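Local coordinates for malonyl acyl carrier protein transacylase (Streptococcus pneumoniae, PDB 3IM8) that probably transfers the malonyl group from malonyl-CoA to holo acyl carrier protein, supplying malonyl-ACP for fatty acid synthesis, at residues A113-G116 with A117-E121; G169-V172 with A173-A177; G196-T200 with S201-P205; A241-L244 with T245-V248. All coordinates share one frame; numbering follows the deposited sequence.

Contact 1 (A113-G116 with A117-E121); sequences AKRG and AYMEE. With ACT (acetate ion), chain B.
Arg115 and Met119, one helical turn apart, meet with the thioether lying over the flat end of the arginine: Met119 SD sits 3.4 Å from Arg115 CZ, above the centre of the guanidinium plane. The arginine gets there as a straight rod, its CG anti to the backbone N (chi1 -178°) and the chain extended to NE. Met119 takes the other course, its CG beside its own backbone N, and the last bend turns CE toward the acetate. The sulfur takes a face; the edge, near the plane, carries polar bonds, among them Arg115 NH1 to acetate OXT at 3.2 Å. Gln62 also accepts from NH1, while NH2 is held by Ser90 OG and Gln247 OE1, which together fix the rotation of the group.

All this happens on helix 105-122 of the acyltransferase fold, where Arg115 reaches the predicted nucleophile Ser90. An arginine at this place fits the role known for the family, in which it pairs with the malonyl carboxylate; the acetate, probably from the crystallisation liquor, may mimic that group.

Further round the helix, Lys114 and Tyr118 run side by side in the same direction. Lys114 O lies over one face of the Tyr118 ring, 3.3 Å from Tyr118 CG and displaced toward the rim, while that same oxygen accepts Tyr118 N at 2.9 Å. At the far end Lys114 NZ stops 3.9 Å from Tyr118 OH, too far for a bond. The hydroxyl pairs instead with Thr213 of helix 204-215.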
ATOM      1  N   ALA A 113       3.126  -4.209  12.654  1.00 19.89           N
ATOM      2  CA  ALA A 113       3.339  -5.600  13.089  1.00 21.13           C
ATOM      3  C   ALA A 113       2.047  -6.208  13.587  1.00 21.89           C
ATOM      4  O   ALA A 113       1.770  -7.366  13.287  1.00 23.81           O
ATOM      5  CB  ALA A 113       4.377  -5.699  14.152  1.00 20.02           C
ATOM      6  N   LYS A 114       1.245  -5.419  14.306  1.00 22.98           N
ATOM      7  CA  LYS A 114      -0.070  -5.853  14.789  1.00 23.57           C
ATOM      8  C   LYS A 114      -1.076  -5.953  13.658  1.00 22.92           C
ATOM      9  O   LYS A 114      -1.730  -7.012  13.517  1.00 22.78           O
ATOM     10  CB  LYS A 114      -0.550  -4.928  15.897  1.00 24.16           C
ATOM     11  CG  LYS A 114      -0.000  -5.332  17.283  1.00 27.74           C
ATOM     12  CD  LYS A 114      -0.281  -4.216  18.293  1.00 33.39           C
ATOM     13  CE  LYS A 114       0.097  -4.557  19.748  1.00 38.47           C
ATOM     14  NZ  LYS A 114      -0.812  -5.639  20.293  1.00 40.64           N
ATOM     15  N   ARG A 115      -1.144  -4.902  12.811  1.00 22.13           N
ATOM     16  CA  ARG A 115      -1.988  -4.887  11.614  1.00 21.80           C
ATOM     17  C   ARG A 115      -1.754  -6.127  10.767  1.00 22.01           C
ATOM     18  O   ARG A 115      -2.720  -6.760  10.313  1.00 22.21           O
ATOM     19  CB  ARG A 115      -1.733  -3.638  10.735  1.00 21.09           C
ATOM     20  CG  ARG A 115      -2.615  -3.563   9.533  1.00 22.12           C
ATOM     21  CD  ARG A 115      -2.363  -2.276   8.719  1.00 22.47           C
ATOM     22  NE  ARG A 115      -3.194  -2.101   7.505  1.00 22.56           N
ATOM     23  CZ  ARG A 115      -2.862  -2.482   6.265  1.00 20.80           C
ATOM     24  NH1 ARG A 115      -1.761  -3.191   6.026  1.00 16.66           N
ATOM     25  NH2 ARG A 115      -3.675  -2.192   5.254  1.00 21.52           N
ATOM     26  N   GLY A 116      -0.475  -6.431  10.511  1.00 21.69           N
ATOM     27  CA  GLY A 116      -0.099  -7.630   9.696  1.00 21.81           C
ATOM     28  C   GLY A 116      -0.653  -8.936  10.278  1.00 22.30           C
ATOM     29  O   GLY A 116      -1.318  -9.725   9.577  1.00 21.30           O
ATOM     30  N   ALA A 117      -0.362  -9.133  11.565  1.00 23.00           N
ATOM     31  CA  ALA A 117      -0.903 -10.236  12.354  1.00 25.51           C
ATOM     32  C   ALA A 117      -2.403 -10.338  12.194  1.00 26.30           C
ATOM     33  O   ALA A 117      -2.861 -11.388  11.753  1.00 27.79           O
ATOM     34  CB  ALA A 117      -0.494 -10.118  13.854  1.00 24.91           C
ATOM     35  N   TYR A 118      -3.154  -9.258  12.467  1.00 26.88           N
ATOM     36  CA  TYR A 118      -4.634  -9.319  12.421  1.00 27.45           C
ATOM     37  C   TYR A 118      -5.135  -9.669  11.050  1.00 28.45           C
ATOM     38  O   TYR A 118      -6.101 -10.404  10.933  1.00 28.17           O
ATOM     39  CB  TYR A 118      -5.303  -8.008  12.824  1.00 27.65           C
ATOM     40  CG  TYR A 118      -4.938  -7.477  14.212  1.00 28.77           C
ATOM     41  CD1 TYR A 118      -4.871  -6.097  14.440  1.00 28.53           C
ATOM     42  CD2 TYR A 118      -4.638  -8.345  15.288  1.00 30.87           C
ATOM     43  CE1 TYR A 118      -4.526  -5.580  15.690  1.00 29.95           C
ATOM     44  CE2 TYR A 118      -4.307  -7.837  16.570  1.00 30.50           C
ATOM     45  CZ  TYR A 118      -4.256  -6.454  16.748  1.00 30.82           C
ATOM     46  OH  TYR A 118      -3.942  -5.897  17.952  1.00 29.79           O
ATOM     47  N   MET A 119      -4.496  -9.126  10.004  1.00 29.27           N
ATOM     48  CA  MET A 119      -4.894  -9.379   8.596  1.00 29.68           C
ATOM     49  C   MET A 119      -4.643 -10.833   8.202  1.00 31.68           C
ATOM     50  O   MET A 119      -5.493 -11.455   7.563  1.00 32.43           O
ATOM     51  CB  MET A 119      -4.189  -8.416   7.627  1.00 28.46           C
ATOM     52  CG  MET A 119      -4.715  -6.989   7.770  1.00 26.63           C
ATOM     53  SD  MET A 119      -4.028  -5.700   6.694  1.00 23.65           S
ATOM     54  CE  MET A 119      -4.518  -6.228   5.072  1.00 24.24           C
ATOM     55  N   GLU A 120      -3.463 -11.343   8.567  1.00 34.23           N
ATOM     56  CA  GLU A 120      -3.031 -12.730   8.305  1.00 36.37           C
ATOM     57  C   GLU A 120      -3.963 -13.761   8.958  1.00 36.76           C
ATOM     58  O   GLU A 120      -4.379 -14.719   8.310  1.00 37.11           O
ATOM     59  CB  GLU A 120      -1.567 -12.922   8.782  1.00 37.05           C
ATOM     60  CG  GLU A 120      -0.900 -14.320   8.529  1.00 40.46           C
ATOM     61  CD  GLU A 120       0.696 -14.301   8.581  1.00 45.31           C
ATOM     62  OE1 GLU A 120       1.338 -13.600   9.446  1.00 43.26           O
ATOM     63  OE2 GLU A 120       1.295 -15.015   7.722  1.00 46.66           O
ATOM     64  N   GLU A 121      -4.289 -13.565  10.232  1.00 36.81           N
ATOM     65  CA  GLU A 121      -5.185 -14.502  10.938  1.00 37.37           C
ATOM     66  C   GLU A 121      -6.612 -14.435  10.394  1.00 35.53           C
ATOM     67  O   GLU A 121      -7.261 -15.436  10.249  1.00 35.03           O
ATOM     68  CB  GLU A 121      -5.152 -14.262  12.466  1.00 38.90           C
ATOM     69  CG  GLU A 121      -5.939 -13.048  12.971  1.00 44.47           C
ATOM     70  CD  GLU A 121      -5.643 -12.632  14.437  1.00 50.57           C
ATOM     71  OE1 GLU A 121      -6.583 -12.716  15.272  1.00 51.88           O
ATOM     72  OE2 GLU A 121      -4.495 -12.182  14.732  1.00 53.08           O
TER
HETATM   73  C   ACT B 500      -2.247  -5.030   2.017  1.00 29.38           C
HETATM   74  O   ACT B 500      -3.461  -4.687   1.742  1.00 29.54           O
HETATM   75  OXT ACT B 500      -1.615  -4.629   3.139  1.00 26.10           O
HETATM   76  CH3 ACT B 500      -1.695  -5.910   0.910  1.00 28.03           C

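Contact 2 (G169-V172 with A173-A177); sequences GEVV and AVDRA
Val171 has CG1 anti to its backbone N (chi1 180°), and Asp175 has CG beside its own N (chi1 -73°); these two settings lay the side chains alongside each other, one turn apart near the start of helix 171-184. The touch is between Val171 CG1 and Asp175 OD2, 3.5 Å apart. The carboxylate also bends back over the turn, with Asp175 CG 3.4 Å from Val171 O, the same oxygen that accepts Asp175 N at 3.0 Å. On another side of the turn, Val174 CG2 reaches back to Gly169 N at 3.5 Å, where strand 164-169 ends. Glu170 holds the N-cap position between strand and helix: its carbonyl O takes Val174 N at 2.8 Å, and its carboxylate turns away to Val153 N. Beneath the turn, Ala173, Val174 and Ala177 pack on Val154, joining the helix to the mixed sheet. Val171 CG1 thus gives the carboxylate an apolar contact and no hydrogen bond, while Asp175 OD1 has a long, weak ion pair with Lys129; close to the N-terminal end of the helix, the negative charge would probably be mildly favoured by the helix dipole.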
ATOM      1  N   GLY A 169     -12.781 -11.570  -2.645  1.00 24.12           N
ATOM      2  CA  GLY A 169     -13.735 -12.100  -1.653  1.00 24.36           C
ATOM      3  C   GLY A 169     -13.690 -13.618  -1.569  1.00 25.53           C
ATOM      4  O   GLY A 169     -12.633 -14.200  -1.731  1.00 24.82           O
ATOM      5  N   GLU A 170     -14.846 -14.264  -1.341  1.00 26.78           N
ATOM      6  CA  GLU A 170     -14.910 -15.740  -1.191  1.00 26.65           C
ATOM      7  C   GLU A 170     -14.958 -16.485  -2.541  1.00 26.43           C
ATOM      8  O   GLU A 170     -15.387 -15.942  -3.572  1.00 25.16           O
ATOM      9  CB  GLU A 170     -16.117 -16.132  -0.324  1.00 27.68           C
ATOM     10  CG  GLU A 170     -16.190 -15.404   1.000  1.00 29.79           C
ATOM     11  CD  GLU A 170     -17.509 -15.602   1.706  1.00 30.90           C
ATOM     12  OE1 GLU A 170     -18.439 -14.829   1.491  1.00 32.81           O
ATOM     13  OE2 GLU A 170     -17.612 -16.519   2.520  1.00 33.84           O
ATOM     14  N   VAL A 171     -14.486 -17.737  -2.535  1.00 27.05           N
ATOM     15  CA  VAL A 171     -14.247 -18.447  -3.802  1.00 27.33           C
ATOM     16  C   VAL A 171     -15.478 -18.502  -4.673  1.00 26.53           C
ATOM     17  O   VAL A 171     -15.446 -18.042  -5.788  1.00 27.37           O
ATOM     18  CB  VAL A 171     -13.705 -19.870  -3.605  1.00 26.72           C
ATOM     19  CG1 VAL A 171     -13.490 -20.537  -4.973  1.00 27.41           C
ATOM     20  CG2 VAL A 171     -12.426 -19.844  -2.752  1.00 28.65           C
ATOM     21  N   VAL A 172     -16.569 -19.061  -4.159  1.00 26.95           N
ATOM     22  CA  VAL A 172     -17.750 -19.318  -4.991  1.00 26.18           C
ATOM     23  C   VAL A 172     -18.323 -18.000  -5.499  1.00 25.72           C
ATOM     24  O   VAL A 172     -18.717 -17.885  -6.683  1.00 25.74           O
ATOM     25  CB  VAL A 172     -18.838 -20.048  -4.216  1.00 26.53           C
ATOM     26  CG1 VAL A 172     -20.150 -20.062  -5.040  1.00 26.99           C
ATOM     27  CG2 VAL A 172     -18.334 -21.458  -3.832  1.00 26.87           C
ATOM     28  N   ALA A 173     -18.362 -17.008  -4.599  1.00 24.70           N
ATOM     29  CA  ALA A 173     -18.862 -15.681  -4.955  1.00 23.11           C
ATOM     30  C   ALA A 173     -17.994 -15.019  -6.024  1.00 22.79           C
ATOM     31  O   ALA A 173     -18.519 -14.428  -6.984  1.00 22.26           O
ATOM     32  CB  ALA A 173     -19.019 -14.795  -3.709  1.00 21.56           C
ATOM     33  N   VAL A 174     -16.665 -15.125  -5.900  1.00 23.05           N
ATOM     34  CA  VAL A 174     -15.803 -14.487  -6.915  1.00 22.81           C
ATOM     35  C   VAL A 174     -15.889 -15.182  -8.291  1.00 24.52           C
ATOM     36  O   VAL A 174     -15.834 -14.507  -9.331  1.00 24.01           O
ATOM     37  CB  VAL A 174     -14.333 -14.332  -6.439  1.00 22.37           C
ATOM     38  CG1 VAL A 174     -13.406 -14.021  -7.660  1.00 21.69           C
ATOM     39  CG2 VAL A 174     -14.214 -13.201  -5.352  1.00 20.70           C
ATOM     40  N   ASP A 175     -15.982 -16.527  -8.278  1.00 26.01           N
ATOM     41  CA  ASP A 175     -16.209 -17.343  -9.499  1.00 26.99           C
ATOM     42  C   ASP A 175     -17.499 -16.898 -10.185  1.00 28.01           C
ATOM     43  O   ASP A 175     -17.534 -16.823 -11.414  1.00 29.89           O
ATOM     44  CB  ASP A 175     -16.284 -18.862  -9.189  1.00 26.99           C
ATOM     45  CG  ASP A 175     -14.909 -19.487  -8.856  1.00 29.22           C
ATOM     46  OD1 ASP A 175     -13.876 -18.929  -9.293  1.00 29.87           O
ATOM     47  OD2 ASP A 175     -14.875 -20.528  -8.150  1.00 31.87           O
ATOM     48  N   ARG A 176     -18.559 -16.602  -9.422  1.00 28.24           N
ATOM     49  CA  ARG A 176     -19.852 -16.178 -10.007  1.00 28.11           C
ATOM     50  C   ARG A 176     -19.668 -14.805 -10.654  1.00 28.00           C
ATOM     51  O   ARG A 176     -20.087 -14.590 -11.819  1.00 28.55           O
ATOM     52  CB  ARG A 176     -21.000 -16.243  -8.941  1.00 28.34           C
ATOM     53  CG  ARG A 176     -22.471 -15.825  -9.357  1.00 31.56           C
ATOM     54  CD  ARG A 176     -23.210 -16.582 -10.545  1.00 35.58           C
ATOM     55  NE  ARG A 176     -24.434 -15.812 -10.954  1.00 39.11           N
ATOM     56  CZ  ARG A 176     -24.956 -15.729 -12.195  1.00 37.67           C
ATOM     57  NH1 ARG A 176     -24.410 -16.371 -13.215  1.00 34.15           N
ATOM     58  NH2 ARG A 176     -26.050 -14.999 -12.418  1.00 39.75           N
ATOM     59  N   ALA A 177     -18.997 -13.884  -9.934  1.00 27.34           N
ATOM     60  CA  ALA A 177     -18.581 -12.581 -10.496  1.00 26.12           C
ATOM     61  C   ALA A 177     -17.838 -12.619 -11.846  1.00 27.02           C
ATOM     62  O   ALA A 177     -18.179 -11.866 -12.730  1.00 28.19           O
ATOM     63  CB  ALA A 177     -17.766 -11.805  -9.468  1.00 25.27           C
TER

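Contact 3 (G196-T200 with S201-P205); sequences GPFHT and SLLEP. With ACT (acetate ion), chain B.
This is a local turn contact, largely apolar with a threonine at its centre, where the loop bearing His199 runs into the 3-10 turn that precedes helix 204-215. Thr200 OG1 occupies the crowded position between its backbone N and carbonyl carbon (chi1 77°), which points it back to Pro197 O, to which it donates at 3.0 Å. It also receives a weak bond from Leu202 N at 3.3 Å, so the hydroxyl bridges the loop and the turn. Two leucines close on the loop from the turn. Leu202 CD1 meets Pro197 CG at 3.6 Å, the two side chains crossing at about a right angle. Leu203 divides its methyls: CD1 comes to 3.2 Å from Pro197 O, while CD2 approaches Phe198 CD2 at 3.3 Å, oblique to the ring.

His199 points away from the turn, and the edge of its imidazole faces the acetate, NE2 donating to acetate O at 2.7 Å. Its ND1 gives a hydrogen bond to Gln247 O, a second-shell grip that orients the ring. This agrees with its predicted place in the active site beside Ser90. Around the contact, Met119 of helix 105-122 packs on Phe198 and Leu203, Leu202 touches Glu170 just beyond strand 164-169, and the end of helix 240-247 adjoins His199.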
ATOM      1  N   GLY A 196      -4.640 -12.941   1.215  1.00 27.04           N
ATOM      2  CA  GLY A 196      -6.044 -13.129   1.513  1.00 26.74           C
ATOM      3  C   GLY A 196      -6.904 -12.078   0.806  1.00 26.18           C
ATOM      4  O   GLY A 196      -6.370 -11.094   0.250  1.00 26.76           O
ATOM      5  N   PRO A 197      -8.248 -12.250   0.821  1.00 25.45           N
ATOM      6  CA  PRO A 197      -9.072 -11.252   0.127  1.00 24.46           C
ATOM      7  C   PRO A 197      -9.194  -9.936   0.960  1.00 24.49           C
ATOM      8  O   PRO A 197     -10.243  -9.654   1.468  1.00 24.40           O
ATOM      9  CB  PRO A 197     -10.422 -11.978  -0.046  1.00 24.18           C
ATOM     10  CG  PRO A 197     -10.515 -12.948   1.143  1.00 23.68           C
ATOM     11  CD  PRO A 197      -9.070 -13.181   1.637  1.00 25.35           C
ATOM     12  N   PHE A 198      -8.089  -9.185   1.077  1.00 25.03           N
ATOM     13  CA  PHE A 198      -7.981  -7.927   1.814  1.00 24.62           C
ATOM     14  C   PHE A 198      -8.859  -6.865   1.124  1.00 24.23           C
ATOM     15  O   PHE A 198      -9.099  -6.936  -0.105  1.00 23.94           O
ATOM     16  CB  PHE A 198      -6.515  -7.453   1.800  1.00 25.67           C
ATOM     17  CG  PHE A 198      -5.551  -8.341   2.554  1.00 27.27           C
ATOM     18  CD1 PHE A 198      -4.194  -8.189   2.362  1.00 29.83           C
ATOM     19  CD2 PHE A 198      -5.987  -9.276   3.485  1.00 29.15           C
ATOM     20  CE1 PHE A 198      -3.255  -8.953   3.086  1.00 30.03           C
ATOM     21  CE2 PHE A 198      -5.072 -10.059   4.209  1.00 31.45           C
ATOM     22  CZ  PHE A 198      -3.693  -9.899   4.003  1.00 31.27           C
ATOM     23  N   HIS A 199      -9.325  -5.878   1.888  1.00 23.66           N
ATOM     24  CA  HIS A 199     -10.113  -4.726   1.356  1.00 23.51           C
ATOM     25  C   HIS A 199     -11.542  -5.137   0.902  1.00 24.99           C
ATOM     26  O   HIS A 199     -12.132  -4.533  -0.005  1.00 24.70           O
ATOM     27  CB  HIS A 199      -9.336  -3.895   0.307  1.00 23.71           C
ATOM     28  CG  HIS A 199      -7.912  -3.612   0.689  1.00 23.14           C
ATOM     29  ND1 HIS A 199      -7.567  -2.678   1.644  1.00 23.41           N
ATOM     30  CD2 HIS A 199      -6.748  -4.162   0.262  1.00 23.56           C
ATOM     31  CE1 HIS A 199      -6.252  -2.668   1.797  1.00 23.73           C
ATOM     32  NE2 HIS A 199      -5.730  -3.554   0.963  1.00 25.24           N
ATOM     33  N   THR A 200     -12.093  -6.134   1.633  1.00 25.82           N
ATOM     34  CA  THR A 200     -13.492  -6.598   1.557  1.00 26.06           C
ATOM     35  C   THR A 200     -14.023  -6.790   3.012  1.00 27.20           C
ATOM     36  O   THR A 200     -13.232  -6.825   3.976  1.00 25.34           O
ATOM     37  CB  THR A 200     -13.604  -7.947   0.763  1.00 25.93           C
ATOM     38  OG1 THR A 200     -13.169  -9.056   1.571  1.00 26.66           O
ATOM     39  CG2 THR A 200     -12.794  -7.905  -0.569  1.00 25.76           C
ATOM     40  N   SER A 201     -15.348  -6.912   3.172  1.00 28.72           N
ATOM     41  CA  SER A 201     -15.945  -7.202   4.511  1.00 30.01           C
ATOM     42  C   SER A 201     -15.403  -8.433   5.224  1.00 29.26           C
ATOM     43  O   SER A 201     -15.522  -8.549   6.452  1.00 29.79           O
ATOM     44  CB  SER A 201     -17.448  -7.359   4.403  1.00 30.85           C
ATOM     45  OG  SER A 201     -17.850  -6.774   3.182  1.00 36.21           O
ATOM     46  N   LEU A 202     -14.804  -9.355   4.476  1.00 29.18           N
ATOM     47  CA  LEU A 202     -14.187 -10.533   5.123  1.00 28.46           C
ATOM     48  C   LEU A 202     -13.206 -10.080   6.170  1.00 28.34           C
ATOM     49  O   LEU A 202     -12.939 -10.794   7.138  1.00 27.14           O
ATOM     50  CB  LEU A 202     -13.533 -11.470   4.112  1.00 28.09           C
ATOM     51  CG  LEU A 202     -14.597 -12.040   3.167  1.00 28.70           C
ATOM     52  CD1 LEU A 202     -14.014 -12.472   1.837  1.00 29.11           C
ATOM     53  CD2 LEU A 202     -15.417 -13.162   3.853  1.00 30.07           C
ATOM     54  N   LEU A 203     -12.695  -8.856   6.015  1.00 28.65           N
ATOM     55  CA  LEU A 203     -11.685  -8.371   6.962  1.00 29.58           C
ATOM     56  C   LEU A 203     -12.257  -7.616   8.142  1.00 30.30           C
ATOM     57  O   LEU A 203     -11.501  -7.072   8.954  1.00 30.77           O
ATOM     58  CB  LEU A 203     -10.613  -7.526   6.240  1.00 29.99           C
ATOM     59  CG  LEU A 203      -9.518  -8.509   5.765  1.00 32.53           C
ATOM     60  CD1 LEU A 203     -10.059  -9.502   4.706  1.00 30.26           C
ATOM     61  CD2 LEU A 203      -8.294  -7.779   5.264  1.00 36.61           C
ATOM     62  N   GLU A 204     -13.583  -7.580   8.250  1.00 31.71           N
ATOM     63  CA  GLU A 204     -14.266  -6.889   9.365  1.00 33.07           C
ATOM     64  C   GLU A 204     -13.741  -7.325  10.744  1.00 33.01           C
ATOM     65  O   GLU A 204     -13.427  -6.477  11.561  1.00 32.91           O
ATOM     66  CB  GLU A 204     -15.813  -6.973   9.239  1.00 34.01           C
ATOM     67  CG  GLU A 204     -16.583  -5.741   9.825  1.00 36.79           C
ATOM     68  CD  GLU A 204     -16.667  -5.788  11.353  1.00 39.92           C
ATOM     69  OE1 GLU A 204     -16.941  -4.775  12.016  1.00 42.23           O
ATOM     70  OE2 GLU A 204     -16.452  -6.866  11.915  1.00 42.26           O
ATOM     71  N   PRO A 205     -13.597  -8.644  10.985  1.00 33.58           N
ATOM     72  CA  PRO A 205     -12.918  -9.066  12.231  1.00 33.63           C
ATOM     73  C   PRO A 205     -11.510  -8.448  12.430  1.00 33.65           C
ATOM     74  O   PRO A 205     -11.148  -8.014  13.555  1.00 33.43           O
ATOM     75  CB  PRO A 205     -12.804 -10.603  12.082  1.00 33.95           C
ATOM     76  CG  PRO A 205     -13.955 -10.999  11.153  1.00 33.13           C
ATOM     77  CD  PRO A 205     -14.151  -9.790  10.216  1.00 33.74           C
TER
HETATM   78  C   ACT B 500      -2.247  -5.030   2.017  1.00 29.38           C
HETATM   79  O   ACT B 500      -3.461  -4.687   1.742  1.00 29.54           O
HETATM   80  OXT ACT B 500      -1.615  -4.629   3.139  1.00 26.10           O
HETATM   81  CH3 ACT B 500      -1.695  -5.910   0.910  1.00 28.03           C

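Contact 4 (A241-L244 with T245-V248); sequences AQLL and TRQV
Arg246 folds back over Gln242, one turn earlier on helix 240-247 of the acyltransferase domain, a helix whose last residues reach the predicted active site. The arginine can be followed outward. Its CB lies 3.9 Å from both Gln242 O and Leu243 O, and with CG set beside the backbone N (chi1 -64°) the chain starts back along the helix, CG coming within 3.5 Å of Gln242 O. CD then passes by the Gln242 amide, and Arg246 NE stands 3.6 Å from Gln242 NE2. A bend at chi3 (-67°) turns the guanidinium across that amide, the two planes 37° apart, an oblique packing of flat polar groups. Farther out, Arg246 NH2 meets the methyl Leu243 CD2 at 3.4 Å. NH1 has its salt bridge with Glu250, and NH2 a long, weak ion pair with Glu231, so the charge is answered outside the turn.

Gln247 heads inward instead, and its NE2 donates to Ser90 O, tying the end of this helix to the backbone of the predicted nucleophile. Alongside it Leu244 packs against helix 92-99, Val248 touches Met119, and Thr245 lies against Ala211 and Leu214 of helix 204-215. The Thr245 hydroxyl turns back into its own helix. There Ala241 O is gripped twice, by Thr245 N and by Thr245 OG1, each at 2.8 Å and from opposite faces of the carbonyl plane.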
ATOM      1  N   ALA A 241      -7.824   7.290  12.625  1.00 23.55           N
ATOM      2  CA  ALA A 241      -8.042   5.920  13.139  1.00 23.60           C
ATOM      3  C   ALA A 241      -9.299   5.285  12.575  1.00 24.71           C
ATOM      4  O   ALA A 241      -9.309   4.085  12.248  1.00 24.67           O
ATOM      5  CB  ALA A 241      -8.144   5.958  14.570  1.00 24.06           C
ATOM      6  N   GLN A 242     -10.352   6.103  12.442  1.00 24.82           N
ATOM      7  CA  GLN A 242     -11.609   5.666  11.849  1.00 24.97           C
ATOM      8  C   GLN A 242     -11.341   5.211  10.410  1.00 23.87           C
ATOM      9  O   GLN A 242     -11.902   4.222   9.943  1.00 21.63           O
ATOM     10  CB  GLN A 242     -12.636   6.822  11.825  1.00 26.08           C
ATOM     11  CG  GLN A 242     -14.107   6.380  11.809  1.00 32.67           C
ATOM     12  CD  GLN A 242     -14.836   6.438  10.428  1.00 40.30           C
ATOM     13  OE1 GLN A 242     -14.408   7.141   9.488  1.00 42.36           O
ATOM     14  NE2 GLN A 242     -15.979   5.711  10.332  1.00 41.56           N
ATOM     15  N   LEU A 243     -10.493   5.965   9.709  1.00 22.47           N
ATOM     16  CA  LEU A 243     -10.213   5.675   8.310  1.00 21.84           C
ATOM     17  C   LEU A 243      -9.300   4.440   8.160  1.00 22.04           C
ATOM     18  O   LEU A 243      -9.489   3.633   7.259  1.00 21.25           O
ATOM     19  CB  LEU A 243      -9.635   6.923   7.611  1.00 21.40           C
ATOM     20  CG  LEU A 243     -10.631   8.053   7.300  1.00 21.18           C
ATOM     21  CD1 LEU A 243      -9.956   9.404   6.884  1.00 20.95           C
ATOM     22  CD2 LEU A 243     -11.666   7.682   6.248  1.00 20.78           C
ATOM     23  N   LEU A 244      -8.310   4.291   9.053  1.00 22.55           N
ATOM     24  CA  LEU A 244      -7.425   3.139   8.993  1.00 22.48           C
ATOM     25  C   LEU A 244      -8.184   1.866   9.384  1.00 23.80           C
ATOM     26  O   LEU A 244      -7.961   0.787   8.829  1.00 24.05           O
ATOM     27  CB  LEU A 244      -6.209   3.362   9.871  1.00 22.02           C
ATOM     28  CG  LEU A 244      -5.308   4.465   9.326  1.00 17.76           C
ATOM     29  CD1 LEU A 244      -4.302   4.750  10.357  1.00 14.41           C
ATOM     30  CD2 LEU A 244      -4.667   4.103   7.967  1.00 16.29           C
ATOM     31  N   THR A 245      -9.096   2.018  10.338  1.00 23.62           N
ATOM     32  CA  THR A 245     -10.027   0.978  10.673  1.00 23.51           C
ATOM     33  C   THR A 245     -10.782   0.458   9.463  1.00 23.36           C
ATOM     34  O   THR A 245     -10.796  -0.727   9.251  1.00 24.25           O
ATOM     35  CB  THR A 245     -10.968   1.436  11.766  1.00 22.73           C
ATOM     36  OG1 THR A 245     -10.209   1.529  12.966  1.00 24.10           O
ATOM     37  CG2 THR A 245     -12.127   0.434  11.944  1.00 24.22           C
ATOM     38  N   ARG A 246     -11.380   1.343   8.663  1.00 23.73           N
ATOM     39  CA  ARG A 246     -12.123   0.937   7.442  1.00 23.82           C
ATOM     40  C   ARG A 246     -11.224   0.495   6.287  1.00 22.83           C
ATOM     41  O   ARG A 246     -11.611  -0.363   5.493  1.00 21.97           O
ATOM     42  CB  ARG A 246     -13.085   2.026   6.991  1.00 23.75           C
ATOM     43  CG  ARG A 246     -14.195   2.284   8.051  1.00 27.40           C
ATOM     44  CD  ARG A 246     -15.360   3.051   7.466  1.00 30.20           C
ATOM     45  NE  ARG A 246     -14.972   4.403   7.097  1.00 31.55           N
ATOM     46  CZ  ARG A 246     -15.073   4.936   5.878  1.00 31.90           C
ATOM     47  NH1 ARG A 246     -15.528   4.257   4.842  1.00 30.82           N
ATOM     48  NH2 ARG A 246     -14.707   6.183   5.693  1.00 33.45           N
ATOM     49  N   GLN A 247     -10.037   1.095   6.193  1.00 22.85           N
ATOM     50  CA  GLN A 247      -9.133   0.814   5.081  1.00 24.19           C
ATOM     51  C   GLN A 247      -8.917  -0.681   4.808  1.00 23.79           C
ATOM     52  O   GLN A 247      -8.871  -1.066   3.634  1.00 24.95           O
ATOM     53  CB  GLN A 247      -7.781   1.517   5.264  1.00 23.75           C
ATOM     54  CG  GLN A 247      -6.834   1.408   4.093  1.00 26.19           C
ATOM     55  CD  GLN A 247      -5.391   1.120   4.572  1.00 30.75           C
ATOM     56  OE1 GLN A 247      -5.172   0.307   5.493  1.00 34.29           O
ATOM     57  NE2 GLN A 247      -4.416   1.788   3.959  1.00 30.78           N
ATOM     58  N   VAL A 248      -8.793  -1.494   5.862  1.00 23.88           N
ATOM     59  CA  VAL A 248      -8.495  -2.951   5.738  1.00 23.88           C
ATOM     60  C   VAL A 248      -9.686  -3.751   5.159  1.00 23.74           C
ATOM     61  O   VAL A 248      -9.525  -4.819   4.564  1.00 22.61           O
ATOM     62  CB  VAL A 248      -7.856  -3.593   7.059  1.00 24.76           C
ATOM     63  CG1 VAL A 248      -6.521  -2.950   7.424  1.00 24.45           C
ATOM     64  CG2 VAL A 248      -8.796  -3.518   8.260  1.00 26.17           C
TER

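How the contacts relate
Contacts 1, 3 and 4 converge on the active site from three elements of the fold: helix 105-122, the loop leading into helix 204-215, and the end of helix 240-247. Contact 3 is the most buried; contacts 1 and 4 each pair an inward face with an exposed lysine or glutamine. Met119 CE packs 3.4 Å from Phe198 CD1, and His199 N meets Val248 O at 2.9 Å in a probable hydrogen bond. Contacts 1 and 3 share the acetate. Contact 2 is the more peripheral, at the start of a helix packed on the mixed sheet, with Val171 and Val172 exposed; it touches contact 3 alone, through apolar packing rather than polar bonds.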